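Local coordinates for protein lantibiotic dehydratase (Microbispora corallina, PDB 5EHK) that probably dehydrates serine and threonine residues of a lantibiotic precursor peptide in a tRNA-dependent manner during NAI-107 biosynthesis, at residues N499-G504 / V788-R793. Residues are numbered along the deposited sequence; the frame is centred on the assembly and turned at random.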
ATOM      1  N   ASN A 499     -12.160  20.851  20.839  1.00 13.86           N
ATOM      2  CA  ASN A 499     -13.104  21.878  21.289  1.00 13.93           C
ATOM      3  C   ASN A 499     -14.425  21.296  21.784  1.00 12.47           C
ATOM      4  O   ASN A 499     -14.881  21.648  22.861  1.00 17.08           O
ATOM      5  CB  ASN A 499     -13.402  22.892  20.189  1.00 10.53           C
ATOM      6  CG  ASN A 499     -12.148  23.517  19.611  1.00 13.50           C
ATOM      7  OD1 ASN A 499     -11.195  23.838  20.328  1.00 10.07           O
ATOM      8  ND2 ASN A 499     -12.162  23.731  18.299  1.00 13.11           N
ATOM      9  N   SER A 500     -15.034  20.394  21.025  1.00 11.31           N
ATOM     10  CA  SER A 500     -16.319  19.849  21.440  1.00 11.01           C
ATOM     11  C   SER A 500     -16.665  18.474  20.830  1.00 12.40           C
ATOM     12  O   SER A 500     -15.927  17.946  20.017  1.00 14.52           O
ATOM     13  CB  SER A 500     -17.434  20.875  21.181  1.00 11.73           C
ATOM     14  OG  SER A 500     -17.800  20.990  19.808  1.00 11.93           O
ATOM     15  N   LEU A 501     -17.768  17.881  21.267  1.00 13.96           N
ATOM     16  CA  LEU A 501     -18.208  16.588  20.747  1.00 17.67           C
ATOM     17  C   LEU A 501     -19.661  16.303  21.156  1.00 16.99           C
ATOM     18  O   LEU A 501     -20.239  17.068  21.922  1.00 17.84           O
ATOM     19  CB  LEU A 501     -17.275  15.452  21.189  1.00 14.72           C
ATOM     20  CG  LEU A 501     -17.213  15.117  22.674  1.00 15.13           C
ATOM     21  CD1 LEU A 501     -17.028  13.624  22.818  1.00 12.21           C
ATOM     22  CD2 LEU A 501     -16.088  15.892  23.387  1.00 13.21           C
ATOM     23  N   GLU A 502     -20.245  15.238  20.608  1.00 12.58           N
ATOM     24  CA  GLU A 502     -21.605  14.830  20.930  1.00 14.56           C
ATOM     25  C   GLU A 502     -21.668  13.323  21.011  1.00 17.83           C
ATOM     26  O   GLU A 502     -21.289  12.647  20.066  1.00 24.14           O
ATOM     27  CB  GLU A 502     -22.601  15.347  19.872  1.00 16.12           C
ATOM     28  CG  GLU A 502     -22.783  16.873  19.924  1.00 17.25           C
ATOM     29  CD  GLU A 502     -23.719  17.439  18.859  1.00 18.84           C
ATOM     30  OE1 GLU A 502     -23.878  16.822  17.771  1.00 17.77           O
ATOM     31  OE2 GLU A 502     -24.285  18.524  19.120  1.00 16.01           O
ATOM     32  N   LEU A 503     -22.113  12.795  22.146  1.00 16.40           N
ATOM     33  CA  LEU A 503     -22.338  11.367  22.298  1.00 16.01           C
ATOM     34  C   LEU A 503     -23.842  11.198  22.353  1.00 18.33           C
ATOM     35  O   LEU A 503     -24.543  12.005  22.956  1.00 21.40           O
ATOM     36  CB  LEU A 503     -21.678  10.839  23.581  1.00 15.49           C
ATOM     37  CG  LEU A 503     -20.165  11.063  23.671  1.00 20.67           C
ATOM     38  CD1 LEU A 503     -19.594  10.718  25.040  1.00 13.16           C
ATOM     39  CD2 LEU A 503     -19.442  10.277  22.562  1.00 15.71           C
ATOM     40  N   GLY A 504     -24.356  10.178  21.695  1.00 19.94           N
ATOM     41  CA  GLY A 504     -25.763   9.868  21.821  1.00 23.77           C
ATOM     42  C   GLY A 504     -25.792   8.652  22.698  1.00 22.82           C
ATOM     43  O   GLY A 504     -25.008   7.748  22.465  1.00 23.28           O
ATOM     44  N   VAL A 788     -26.029  14.216  24.163  1.00 20.24           N
ATOM     45  CA  VAL A 788     -25.430  15.157  25.082  1.00 19.53           C
ATOM     46  C   VAL A 788     -24.124  15.719  24.563  1.00 17.22           C
ATOM     47  O   VAL A 788     -23.174  14.994  24.396  1.00 18.02           O
ATOM     48  CB  VAL A 788     -25.281  14.514  26.494  1.00 21.54           C
ATOM     49  CG1 VAL A 788     -25.260  13.005  26.410  1.00 24.04           C
ATOM     50  CG2 VAL A 788     -24.084  15.089  27.272  1.00 21.19           C
ATOM     51  N   PRO A 789     -24.098  17.025  24.267  1.00 19.90           N
ATOM     52  CA  PRO A 789     -22.875  17.731  23.854  1.00 17.30           C
ATOM     53  C   PRO A 789     -21.921  17.896  25.027  1.00 18.51           C
ATOM     54  O   PRO A 789     -22.367  17.911  26.159  1.00 22.87           O
ATOM     55  CB  PRO A 789     -23.390  19.103  23.407  1.00 16.58           C
ATOM     56  CG  PRO A 789     -24.859  18.868  23.097  1.00 23.09           C
ATOM     57  CD  PRO A 789     -25.309  17.843  24.084  1.00 18.87           C
ATOM     58  N   LEU A 790     -20.630  18.015  24.755  1.00 17.70           N
ATOM     59  CA  LEU A 790     -19.609  18.227  25.774  1.00 16.53           C
ATOM     60  C   LEU A 790     -18.539  19.140  25.181  1.00 17.33           C
ATOM     61  O   LEU A 790     -18.292  19.087  23.972  1.00 18.15           O
ATOM     62  CB  LEU A 790     -18.985  16.895  26.218  1.00 15.89           C
ATOM     63  CG  LEU A 790     -19.903  15.842  26.870  1.00 19.81           C
ATOM     64  CD1 LEU A 790     -20.411  14.888  25.830  1.00 24.59           C
ATOM     65  CD2 LEU A 790     -19.243  15.061  28.018  1.00 15.26           C
ATOM     66  N   GLU A 791     -17.939  20.003  26.004  1.00 12.94           N
ATOM     67  CA  GLU A 791     -16.881  20.901  25.541  1.00 13.01           C
ATOM     68  C   GLU A 791     -15.637  20.671  26.364  1.00 19.51           C
ATOM     69  O   GLU A 791     -15.725  20.166  27.484  1.00 21.15           O
ATOM     70  CB  GLU A 791     -17.280  22.371  25.679  1.00 11.78           C
ATOM     71  CG  GLU A 791     -18.590  22.747  25.014  1.00 16.33           C
ATOM     72  CD  GLU A 791     -18.938  24.228  25.188  1.00 20.06           C
ATOM     73  OE1 GLU A 791     -18.215  24.938  25.931  1.00 18.86           O
ATOM     74  OE2 GLU A 791     -19.908  24.689  24.536  1.00 19.77           O
ATOM     75  N   ARG A 792     -14.478  21.048  25.831  1.00 16.68           N
ATOM     76  CA  ARG A 792     -13.273  21.027  26.639  1.00 15.42           C
ATOM     77  C   ARG A 792     -13.517  21.886  27.884  1.00 20.72           C
ATOM     78  O   ARG A 792     -13.934  23.042  27.768  1.00 23.70           O
ATOM     79  CB  ARG A 792     -12.103  21.565  25.836  1.00 15.72           C
ATOM     80  CG  ARG A 792     -10.755  21.411  26.530  1.00 19.81           C
ATOM     81  CD  ARG A 792      -9.587  21.944  25.671  1.00 18.92           C
ATOM     82  NE  ARG A 792      -9.824  23.300  25.173  1.00 19.24           N
ATOM     83  CZ  ARG A 792     -10.017  23.603  23.896  1.00 17.11           C
ATOM     84  NH1 ARG A 792      -9.978  22.649  22.979  1.00 15.67           N
ATOM     85  NH2 ARG A 792     -10.236  24.861  23.534  1.00 17.99           N
ATOM     86  N   ARG A 793     -13.294  21.309  29.067  1.00 24.50           N
ATOM     87  CA  ARG A 793     -13.530  22.002  30.349  1.00 22.94           C
ATOM     88  C   ARG A 793     -12.625  23.237  30.483  1.00 15.10           C
ATOM     89  O   ARG A 793     -13.120  24.348  30.630  1.00 18.23           O
ATOM     90  CB  ARG A 793     -13.357  21.027  31.543  1.00 23.33           C
ATOM     91  CG  ARG A 793     -13.808  21.557  32.919  1.00 18.82           C
ATOM     92  CD  ARG A 793     -13.774  20.477  34.026  1.00 16.86           C
ATOM     93  NE  ARG A 793     -14.787  19.446  33.805  1.00 22.29           N
ATOM     94  CZ  ARG A 793     -16.047  19.523  34.230  1.00 27.76           C
ATOM     95  NH1 ARG A 793     -16.454  20.580  34.916  1.00 25.91           N
ATOM     96  NH2 ARG A 793     -16.911  18.553  33.955  1.00 27.54           N
TER
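Two antiparallel strands, 500-504 and 788-792, run edge to edge with their axes 4.7 Å apart and their directions at 153°. Leu-501 pairs with Leu-790 and Leu-503 with Val-788 as hydrogen-bonded pairs, whereas Ser-500/Glu-791 and Glu-502/Pro-789 are non-hydrogen-bonded pairs. Leu-501 and Leu-790 bond in both directions, N of each to O of the other at 3.0 Å; Val-788 N donates to Leu-503 O at 2.9 Å, while the return bond from Leu-503 N to Val-788 O is weak. Pro-789, which lacks an N-H, costs this strand pair no bond; its CA makes a CA-H...O contact with Leu-501 O, and its backbone bonds Trp-9 on the other edge.

Asn-499 just precedes its strand, yet its O accepts from Arg-792 N at the end of the other strand; the Arg-792 side chain adds a second link. Its CB lies 4.1 Å from Asn-499 O. CG stands anti to the backbone N (chi1 -172°), CD continues the extended line, and a bend at chi3 (51°) turns the guanidinium alongside the Asn-499 side chain. NE binds Asp-794 O. At the tip NH1 donates to an in-plane lone pair of Asn-499 OD1 at 3.2 Å; NH2 adds a weak bond to the same oxygen and binds Arg-795 O.

Leu-501, Leu-503, Val-788 and Leu-790 share one face, where Leu-501 CD2 meets Leu-790 CB at 4.2 Å. On the other, Glu-502 CG lies against Pro-789 while its carboxylate is held by Gly-534 N, Thr-536 and Ser-530. Segment 499-504 belongs to the N-terminal lantibiotic dehydratase family region, and this pairing is buried. Helix 380-395 packs on the leucine face through Ile-386 and Ala-390; strand 785-792 lies between 500-508 and 6-17, and 521-524 pairs with 500-508.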